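Local coordinates for protein yeast Cdc13 OB4 (Candida glabrata, PDB 3RMH) that forms, as the fourth OB fold of the telomere protein Cdc13, a dimerization domain; the full-length protein probably binds DNA, at residues Tyr8-Asp13 / Ile29-Val34; Leu102-Arg107 / Ile115-Ile120. The protein carries 2 engineered substitutions. One frame throughout, in Å; residues are numbered along the deposited sequence.

Interaction 1: Tyr8-Asp13 / Ile29-Val34; sequences YEVVED and IYVLNV
The ring of Tyr-30 meets Val-11 and Asp-13 across this contact. Asp-13 O sits at the ring edge, in its plane, 3.8 Å from Tyr-30 CD2. The contact joins strand 9-11 to the start of strand 28-42, the strands of a beta-alpha-beta unit with helix 16-19 in this OB4 domain. Val-11 CG2 approaches the ring obliquely, 3.4 Å from Tyr-30 CD2, and is close to CE2 as well. The Tyr-30 ring also meets the indole of Trp-117, and its hydroxyl is hydrogen-bonded to Thr-26. The second ring, that of Tyr-8, has Ile-29 CG1 near CD1 at an oblique angle. Strand 9-11 runs parallel to its partner, with 28° between the strand directions. Val-10 is paired with Ile-29 and Val-11 with Tyr-30.

Three backbone bonds join them. Ile-29 uses both of its backbone polar atoms: its N donates to Glu-9 O and its O accepts from Val-11 N at 2.7 Å. The next bond runs from Val-31 N to Val-11 O. With Val-11 CG1 anti to the carbonyl carbon (chi1 -59°), CG2 is left between the backbone N and the carbonyl carbon, beside the Tyr-30 ring. The two side chains lie side by side and point the same way.

Val-10, Ile-29 and Val-31 share the other face. Ile-29 crosses Tyr-8 at about a right angle, with CD1 3.7 Å from Tyr-8 CB. It also packs on Arg-103 of strand 99-108. Glu-12 is bent at chi2, and OE2 ends 3.7 Å from Val-31 CB. Nearby, methyl meets methyl: Val-10 CG1 lies 3.6 Å from Val-31 CG2.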
ATOM      1  N   TYR B   8      15.282 -20.530   1.297  1.00 53.39           N
ATOM      2  CA  TYR B   8      15.236 -19.538   0.222  1.00 41.09           C
ATOM      3  C   TYR B   8      16.589 -19.215  -0.415  1.00 41.84           C
ATOM      4  O   TYR B   8      17.601 -19.072   0.277  1.00 50.40           O
ATOM      5  CB  TYR B   8      14.575 -18.235   0.721  1.00 39.25           C
ATOM      6  CG  TYR B   8      13.087 -18.349   0.989  1.00 37.57           C
ATOM      7  CD1 TYR B   8      12.254 -17.251   0.838  1.00 37.61           C
ATOM      8  CD2 TYR B   8      12.519 -19.549   1.404  1.00 48.99           C
ATOM      9  CE1 TYR B   8      10.896 -17.343   1.084  1.00 39.96           C
ATOM     10  CE2 TYR B   8      11.147 -19.654   1.652  1.00 45.02           C
ATOM     11  CZ  TYR B   8      10.347 -18.545   1.490  1.00 39.40           C
ATOM     12  OH  TYR B   8       8.996 -18.609   1.731  1.00 44.20           O
ATOM     13  N   GLU B   9      16.602 -19.066  -1.739  1.00 34.87           N
ATOM     14  CA  GLU B   9      17.799 -18.574  -2.402  1.00 36.72           C
ATOM     15  C   GLU B   9      17.818 -17.048  -2.468  1.00 34.12           C
ATOM     16  O   GLU B   9      16.801 -16.394  -2.725  1.00 33.89           O
ATOM     17  CB  GLU B   9      17.992 -19.189  -3.788  1.00 49.21           C
ATOM     18  CG  GLU B   9      16.764 -19.253  -4.652  1.00 56.88           C
ATOM     19  CD  GLU B   9      17.099 -19.731  -6.048  1.00 64.03           C
ATOM     20  OE1 GLU B   9      18.305 -19.795  -6.373  1.00 66.78           O
ATOM     21  OE2 GLU B   9      16.167 -20.044  -6.816  1.00 66.43           O
ATOM     22  N   VAL B  10      18.991 -16.494  -2.231  1.00 34.64           N
ATOM     23  CA  VAL B  10      19.163 -15.054  -2.191  1.00 40.84           C
ATOM     24  C   VAL B  10      19.499 -14.550  -3.584  1.00 42.33           C
ATOM     25  O   VAL B  10      20.452 -15.025  -4.207  1.00 44.65           O
ATOM     26  CB  VAL B  10      20.303 -14.679  -1.237  1.00 41.22           C
ATOM     27  CG1 VAL B  10      20.485 -13.167  -1.203  1.00 41.74           C
ATOM     28  CG2 VAL B  10      20.013 -15.231   0.150  1.00 42.68           C
ATOM     29  N   VAL B  11      18.720 -13.595  -4.076  1.00 34.73           N
ATOM     30  CA  VAL B  11      18.931 -13.091  -5.425  1.00 39.49           C
ATOM     31  C   VAL B  11      19.083 -11.582  -5.417  1.00 38.69           C
ATOM     32  O   VAL B  11      18.687 -10.920  -4.455  1.00 33.51           O
ATOM     33  CB  VAL B  11      17.789 -13.506  -6.379  1.00 41.94           C
ATOM     34  CG1 VAL B  11      17.681 -15.020  -6.437  1.00 45.00           C
ATOM     35  CG2 VAL B  11      16.462 -12.878  -5.952  1.00 33.65           C
ATOM     36  N   GLU B  12      19.660 -11.047  -6.490  1.00 41.02           N
ATOM     37  CA  GLU B  12      19.945  -9.617  -6.593  1.00 43.30           C
ATOM     38  C   GLU B  12      18.949  -8.872  -7.479  1.00 51.95           C
ATOM     39  O   GLU B  12      19.098  -7.670  -7.706  1.00 56.80           O
ATOM     40  CB  GLU B  12      21.367  -9.393  -7.109  1.00 51.87           C
ATOM     41  CG  GLU B  12      22.430 -10.186  -6.367  1.00 63.38           C
ATOM     42  CD  GLU B  12      23.247  -9.330  -5.419  1.00 73.83           C
ATOM     43  OE1 GLU B  12      24.493  -9.344  -5.531  1.00 73.77           O
ATOM     44  OE2 GLU B  12      22.647  -8.646  -4.562  1.00 77.39           O
ATOM     45  N   ASP B  13      17.940  -9.584  -7.982  1.00 57.49           N
ATOM     46  CA  ASP B  13      16.830  -8.945  -8.689  1.00 59.15           C
ATOM     47  C   ASP B  13      16.257  -7.833  -7.818  1.00 55.86           C
ATOM     48  O   ASP B  13      16.098  -8.005  -6.605  1.00 51.57           O
ATOM     49  CB  ASP B  13      15.731  -9.960  -9.011  1.00 56.71           C
ATOM     50  CG  ASP B  13      16.201 -11.045  -9.951  1.00 67.38           C
ATOM     51  OD1 ASP B  13      15.939 -10.933 -11.168  1.00 76.48           O
ATOM     52  OD2 ASP B  13      16.830 -12.014  -9.476  1.00 65.50           O
ATOM     53  N   ILE B  29      14.823 -14.537  -1.618  1.00 25.99           N
ATOM     54  CA  ILE B  29      15.062 -13.344  -0.834  1.00 24.37           C
ATOM     55  C   ILE B  29      15.734 -12.383  -1.785  1.00 24.42           C
ATOM     56  O   ILE B  29      16.718 -12.741  -2.443  1.00 29.17           O
ATOM     57  CB  ILE B  29      15.987 -13.647   0.353  1.00 26.63           C
ATOM     58  CG1 ILE B  29      15.256 -14.553   1.346  1.00 25.73           C
ATOM     59  CG2 ILE B  29      16.420 -12.353   1.047  1.00 28.96           C
ATOM     60  CD1 ILE B  29      16.201 -15.285   2.294  1.00 35.27           C
ATOM     61  N   TYR B  30      15.182 -11.179  -1.874  1.00 25.66           N
ATOM     62  CA  TYR B  30      15.650 -10.191  -2.829  1.00 25.27           C
ATOM     63  C   TYR B  30      16.420  -9.127  -2.084  1.00 22.14           C
ATOM     64  O   TYR B  30      15.917  -8.536  -1.124  1.00 24.91           O
ATOM     65  CB  TYR B  30      14.460  -9.561  -3.545  1.00 24.83           C
ATOM     66  CG  TYR B  30      13.617 -10.598  -4.244  1.00 29.03           C
ATOM     67  CD1 TYR B  30      12.664 -11.330  -3.544  1.00 28.27           C
ATOM     68  CD2 TYR B  30      13.787 -10.863  -5.597  1.00 33.13           C
ATOM     69  CE1 TYR B  30      11.896 -12.295  -4.174  1.00 27.12           C
ATOM     70  CE2 TYR B  30      13.010 -11.825  -6.237  1.00 33.75           C
ATOM     71  CZ  TYR B  30      12.074 -12.535  -5.515  1.00 36.94           C
ATOM     72  OH  TYR B  30      11.305 -13.488  -6.143  1.00 35.68           O
ATOM     73  N   VAL B  31      17.643  -8.885  -2.532  1.00 21.91           N
ATOM     74  CA  VAL B  31      18.464  -7.875  -1.906  1.00 26.83           C
ATOM     75  C   VAL B  31      18.187  -6.568  -2.625  1.00 27.89           C
ATOM     76  O   VAL B  31      18.341  -6.474  -3.841  1.00 34.23           O
ATOM     77  CB  VAL B  31      19.948  -8.243  -1.996  1.00 34.14           C
ATOM     78  CG1 VAL B  31      20.805  -7.170  -1.316  1.00 31.49           C
ATOM     79  CG2 VAL B  31      20.190  -9.619  -1.373  1.00 28.27           C
ATOM     80  N   LEU B  32      17.775  -5.557  -1.872  1.00 25.75           N
ATOM     81  CA  LEU B  32      17.442  -4.277  -2.460  1.00 23.76           C
ATOM     82  C   LEU B  32      18.308  -3.181  -1.867  1.00 30.52           C
ATOM     83  O   LEU B  32      18.533  -3.160  -0.661  1.00 27.51           O
ATOM     84  CB  LEU B  32      15.989  -3.930  -2.149  1.00 23.71           C
ATOM     85  CG  LEU B  32      14.943  -4.953  -2.576  1.00 29.21           C
ATOM     86  CD1 LEU B  32      13.581  -4.472  -2.139  1.00 28.28           C
ATOM     87  CD2 LEU B  32      15.006  -5.150  -4.085  1.00 36.87           C
ATOM     88  N   ASN B  33      18.804  -2.295  -2.722  1.00 29.54           N
ATOM     89  CA  ASN B  33      19.390  -1.036  -2.275  1.00 21.74           C
ATOM     90  C   ASN B  33      18.480   0.083  -2.733  1.00 29.69           C
ATOM     91  O   ASN B  33      18.465   0.437  -3.915  1.00 30.14           O
ATOM     92  CB  ASN B  33      20.820  -0.868  -2.822  1.00 27.10           C
ATOM     93  CG  ASN B  33      21.791  -1.831  -2.182  1.00 43.63           C
ATOM     94  OD1 ASN B  33      22.223  -1.627  -1.044  1.00 48.45           O
ATOM     95  ND2 ASN B  33      22.125  -2.902  -2.896  1.00 55.21           N
ATOM     96  N   VAL B  34      17.690   0.618  -1.806  1.00 25.07           N
ATOM     97  CA  VAL B  34      16.557   1.438  -2.191  1.00 24.00           C
ATOM     98  C   VAL B  34      16.381   2.629  -1.283  1.00 25.96           C
ATOM     99  O   VAL B  34      16.913   2.644  -0.175  1.00 25.33           O
ATOM    100  CB  VAL B  34      15.260   0.597  -2.203  1.00 25.53           C
ATOM    101  CG1 VAL B  34      15.286  -0.355  -3.378  1.00 27.17           C
ATOM    102  CG2 VAL B  34      15.116  -0.182  -0.893  1.00 21.72           C
TER

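Interaction 2: Leu102-Arg107 / Ile115-Ile120; sequences LRVFQR and IRWSPI
Gln-106 CG lies anti to the carbonyl carbon (chi1 -66°), and Trp-117 CG takes the same position (chi1 -71°). The two side chains then run side by side and point the same way. Gln-106 CG stands over one face of the indole, in a CH-pi contact 3.6 Å from the centre of the six-membered ring. The amide plane is turned 19° from the ring plane. This pair belongs to a beta hairpin of the OB fold, strand 99-108 with strand 115-119, antiparallel. Gln-106 with Trp-117 and Val-104 with Pro-119 are non-hydrogen-bonded pairs. Phe-105 with Ser-118 and Arg-107 with Arg-116 are hydrogen-bonded pairs, each joined by two backbone bonds. Beyond them Ile-120 N donates to Arg-103 O.

The Gln-106 amide is buried and well supplied with partners: OE1 accepts from Thr-26 N, and NE2 donates to His-24 O and to a water. That water also takes a weak bond from Trp-117 NE1. Val-104 CG2 reaches the indole from another direction, 3.6 Å from Trp-117 CE3, the two side chains crossing at about a right angle. Ile-115 and Trp-117 also pack on Tyr-61 and Pro-64 of the second subunit, so this part of the hairpin lies at the dimer interface.

On the other face, Phe-105 CD2 lies 3.5 Å from Ile-120 CG1. Ile-120 CB lies over one face of the Arg-103 guanidinium, whose NH2 forms a salt bridge with Glu-121. A water bridges Arg-103 N and Ile-120 O. Phe-105 CE1 stands 4.0 Å above the guanidinium plane of Arg-107. At the edge of that group, Arg-107 NE gives a weak hydrogen bond to Ser-118 OG, at 3.4 Å; the same OG is hydrogen-bonded to Tyr-71 O.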
ATOM      1  N   LEU B 102      18.127  -3.550   2.099  1.00 22.55           N
ATOM      2  CA  LEU B 102      17.156  -4.401   2.765  1.00 19.42           C
ATOM      3  C   LEU B 102      17.167  -5.751   2.067  1.00 26.97           C
ATOM      4  O   LEU B 102      17.493  -5.846   0.881  1.00 27.25           O
ATOM      5  CB  LEU B 102      15.754  -3.819   2.625  1.00 20.27           C
ATOM      6  CG  LEU B 102      15.513  -2.438   3.221  1.00 28.00           C
ATOM      7  CD1 LEU B 102      14.142  -1.943   2.804  1.00 28.61           C
ATOM      8  CD2 LEU B 102      15.635  -2.517   4.722  1.00 31.51           C
ATOM      9  N   ARG B 103      16.802  -6.785   2.803  1.00 18.18           N
ATOM     10  CA  ARG B 103      16.639  -8.096   2.215  1.00 15.85           C
ATOM     11  C   ARG B 103      15.198  -8.469   2.494  1.00 27.67           C
ATOM     12  O   ARG B 103      14.801  -8.550   3.656  1.00 23.53           O
ATOM     13  CB  ARG B 103      17.588  -9.099   2.866  1.00 28.49           C
ATOM     14  CG  ARG B 103      19.050  -8.855   2.514  1.00 32.73           C
ATOM     15  CD  ARG B 103      19.962  -9.972   3.043  1.00 43.11           C
ATOM     16  NE  ARG B 103      20.038  -9.983   4.502  1.00 51.27           N
ATOM     17  CZ  ARG B 103      19.737 -11.033   5.263  1.00 63.78           C
ATOM     18  NH1 ARG B 103      19.340 -12.171   4.709  1.00 70.78           N
ATOM     19  NH2 ARG B 103      19.838 -10.946   6.582  1.00 64.84           N
ATOM     20  N   VAL B 104      14.412  -8.670   1.438  1.00 18.78           N
ATOM     21  CA  VAL B 104      12.973  -8.844   1.611  1.00 14.59           C
ATOM     22  C   VAL B 104      12.470 -10.166   1.011  1.00 21.49           C
ATOM     23  O   VAL B 104      13.117 -10.751   0.150  1.00 21.13           O
ATOM     24  CB  VAL B 104      12.170  -7.652   1.031  1.00 22.86           C
ATOM     25  CG1 VAL B 104      12.624  -6.332   1.676  1.00 22.37           C
ATOM     26  CG2 VAL B 104      12.321  -7.567  -0.484  1.00 24.15           C
ATOM     27  N   PHE B 105      11.311 -10.616   1.488  1.00 21.16           N
ATOM     28  CA  PHE B 105      10.669 -11.817   0.976  1.00 25.35           C
ATOM     29  C   PHE B 105       9.149 -11.643   1.035  1.00 23.98           C
ATOM     30  O   PHE B 105       8.644 -10.760   1.738  1.00 22.27           O
ATOM     31  CB  PHE B 105      11.131 -13.064   1.760  1.00 25.09           C
ATOM     32  CG  PHE B 105      10.578 -13.141   3.156  1.00 29.86           C
ATOM     33  CD1 PHE B 105       9.565 -14.042   3.468  1.00 41.44           C
ATOM     34  CD2 PHE B 105      11.035 -12.293   4.144  1.00 32.08           C
ATOM     35  CE1 PHE B 105       9.044 -14.099   4.751  1.00 45.10           C
ATOM     36  CE2 PHE B 105      10.511 -12.341   5.424  1.00 31.87           C
ATOM     37  CZ  PHE B 105       9.527 -13.242   5.730  1.00 38.48           C
ATOM     38  N   GLN B 106       8.429 -12.467   0.281  1.00 23.46           N
ATOM     39  CA  GLN B 106       6.963 -12.449   0.295  1.00 26.29           C
ATOM     40  C   GLN B 106       6.416 -13.211   1.481  1.00 31.16           C
ATOM     41  O   GLN B 106       6.636 -14.424   1.624  1.00 27.58           O
ATOM     42  CB  GLN B 106       6.374 -13.072  -0.968  1.00 26.64           C
ATOM     43  CG  GLN B 106       6.637 -12.323  -2.250  1.00 32.49           C
ATOM     44  CD  GLN B 106       6.608 -13.240  -3.446  1.00 33.90           C
ATOM     45  OE1 GLN B 106       7.334 -14.229  -3.490  1.00 37.90           O
ATOM     46  NE2 GLN B 106       5.767 -12.926  -4.418  1.00 27.51           N
ATOM     47  N   ARG B 107       5.673 -12.511   2.320  1.00 29.84           N
ATOM     48  CA  ARG B 107       5.026 -13.164   3.442  1.00 40.27           C
ATOM     49  C   ARG B 107       3.534 -13.332   3.129  1.00 40.37           C
ATOM     50  O   ARG B 107       2.833 -12.361   2.820  1.00 38.57           O
ATOM     51  CB  ARG B 107       5.225 -12.358   4.721  1.00 39.43           C
ATOM     52  CG  ARG B 107       4.639 -13.006   5.951  1.00 49.00           C
ATOM     53  CD  ARG B 107       4.862 -12.142   7.173  1.00 60.02           C
ATOM     54  NE  ARG B 107       6.282 -11.928   7.429  1.00 69.71           N
ATOM     55  CZ  ARG B 107       7.038 -12.742   8.162  1.00 81.47           C
ATOM     56  NH1 ARG B 107       6.504 -13.826   8.709  1.00 84.79           N
ATOM     57  NH2 ARG B 107       8.324 -12.472   8.352  1.00 81.82           N
ATOM     58  N   ILE B 115      -0.451 -10.631  -0.787  1.00 26.13           N
ATOM     59  CA  ILE B 115       0.975 -10.850  -0.574  1.00 25.85           C
ATOM     60  C   ILE B 115       1.560  -9.589   0.056  1.00 22.24           C
ATOM     61  O   ILE B 115       1.307  -8.483  -0.409  1.00 25.72           O
ATOM     62  CB  ILE B 115       1.702 -11.194  -1.884  1.00 31.54           C
ATOM     63  CG1 ILE B 115       1.386 -12.636  -2.278  1.00 35.66           C
ATOM     64  CG2 ILE B 115       3.228 -11.017  -1.721  1.00 31.31           C
ATOM     65  CD1 ILE B 115       1.791 -12.985  -3.693  1.00 43.25           C
ATOM     66  N   ARG B 116       2.316  -9.751   1.133  1.00 22.61           N
ATOM     67  CA  ARG B 116       3.005  -8.600   1.715  1.00 26.39           C
ATOM     68  C   ARG B 116       4.496  -8.875   1.777  1.00 24.93           C
ATOM     69  O   ARG B 116       4.911  -9.969   2.145  1.00 30.31           O
ATOM     70  CB  ARG B 116       2.469  -8.281   3.114  1.00 28.76           C
ATOM     71  CG  ARG B 116       1.047  -7.731   3.118  1.00 32.39           C
ATOM     72  CD  ARG B 116       0.530  -7.542   4.533  1.00 41.48           C
ATOM     73  NE  ARG B 116      -0.845  -7.036   4.555  1.00 47.96           N
ATOM     74  CZ  ARG B 116      -1.923  -7.791   4.356  1.00 46.56           C
ATOM     75  NH1 ARG B 116      -1.790  -9.086   4.102  1.00 40.25           N
ATOM     76  NH2 ARG B 116      -3.137  -7.252   4.395  1.00 46.97           N
ATOM     77  N   TRP B 117       5.289  -7.876   1.411  1.00 19.95           N
ATOM     78  CA  TRP B 117       6.740  -7.969   1.464  1.00 20.28           C
ATOM     79  C   TRP B 117       7.216  -7.614   2.872  1.00 24.92           C
ATOM     80  O   TRP B 117       6.685  -6.700   3.519  1.00 26.04           O
ATOM     81  CB  TRP B 117       7.356  -7.031   0.411  1.00 20.81           C
ATOM     82  CG  TRP B 117       7.109  -7.563  -0.969  1.00 28.04           C
ATOM     83  CD1 TRP B 117       6.009  -7.337  -1.760  1.00 32.36           C
ATOM     84  CD2 TRP B 117       7.955  -8.473  -1.701  1.00 29.86           C
ATOM     85  NE1 TRP B 117       6.134  -8.035  -2.948  1.00 33.77           N
ATOM     86  CE2 TRP B 117       7.293  -8.733  -2.932  1.00 34.08           C
ATOM     87  CE3 TRP B 117       9.179  -9.072  -1.434  1.00 31.58           C
ATOM     88  CZ2 TRP B 117       7.867  -9.574  -3.899  1.00 23.02           C
ATOM     89  CZ3 TRP B 117       9.725  -9.916  -2.391  1.00 30.50           C
ATOM     90  CH2 TRP B 117       9.077 -10.150  -3.612  1.00 24.74           C
ATOM     91  N   SER B 118       8.224  -8.334   3.340  1.00 24.78           N
ATOM     92  CA  SER B 118       8.677  -8.201   4.714  1.00 25.76           C
ATOM     93  C   SER B 118      10.194  -8.286   4.694  1.00 19.26           C
ATOM     94  O   SER B 118      10.745  -8.968   3.844  1.00 23.38           O
ATOM     95  CB  SER B 118       8.111  -9.366   5.529  1.00 34.18           C
ATOM     96  OG  SER B 118       8.109  -9.078   6.911  1.00 43.57           O
ATOM     97  N   PRO B 119      10.870  -7.592   5.620  1.00 20.29           N
ATOM     98  CA  PRO B 119      12.332  -7.630   5.643  1.00 24.82           C
ATOM     99  C   PRO B 119      12.902  -8.673   6.600  1.00 28.35           C
ATOM    100  O   PRO B 119      12.250  -9.067   7.567  1.00 29.10           O
ATOM    101  CB  PRO B 119      12.697  -6.223   6.125  1.00 22.60           C
ATOM    102  CG  PRO B 119      11.587  -5.875   7.077  1.00 27.43           C
ATOM    103  CD  PRO B 119      10.329  -6.571   6.538  1.00 21.25           C
ATOM    104  N   ILE B 120      14.135  -9.094   6.345  1.00 28.03           N
ATOM    105  CA  ILE B 120      14.775 -10.122   7.152  1.00 28.79           C
ATOM    106  C   ILE B 120      15.906  -9.560   7.993  1.00 30.11           C
ATOM    107  O   ILE B 120      16.777  -8.890   7.463  1.00 30.99           O
ATOM    108  CB  ILE B 120      15.383 -11.202   6.247  1.00 33.81           C
ATOM    109  CG1 ILE B 120      14.281 -11.868   5.426  1.00 37.43           C
ATOM    110  CG2 ILE B 120      16.159 -12.222   7.081  1.00 43.23           C
ATOM    111  CD1 ILE B 120      14.786 -12.551   4.182  1.00 48.12           C
TER
HETATM  112  O   HOH W   1      16.553  -6.415   5.781  1.00 24.21           O
HETATM  113  O   HOH W   2       4.469  -9.956  -5.036  1.00 31.36           O
HETATM  114  O   HOH W   3       0.685 -11.075   3.957  1.00 44.93           O

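Both interactions belong to one sheet, because strand 28-42 of interaction 1 is the antiparallel neighbour of strand 99-108 of interaction 2. Tyr-30 N lies 2.9 Å from Val-104 O, and Leu-32 N 2.8 Å from Leu-102 O, both probable hydrogen bonds. Interaction 1 adds a short parallel strand and is the more exposed: four of its touching residues are exposed, against none in interaction 2. Interaction 2 lies nearer the middle of the chain and buries more surface, 722 against 461 Å². Backbone bonds and aliphatic side chains, Ile-29 above all, carry the first contact. The second adds an indole, arginines and waters, and it alone touches the second subunit.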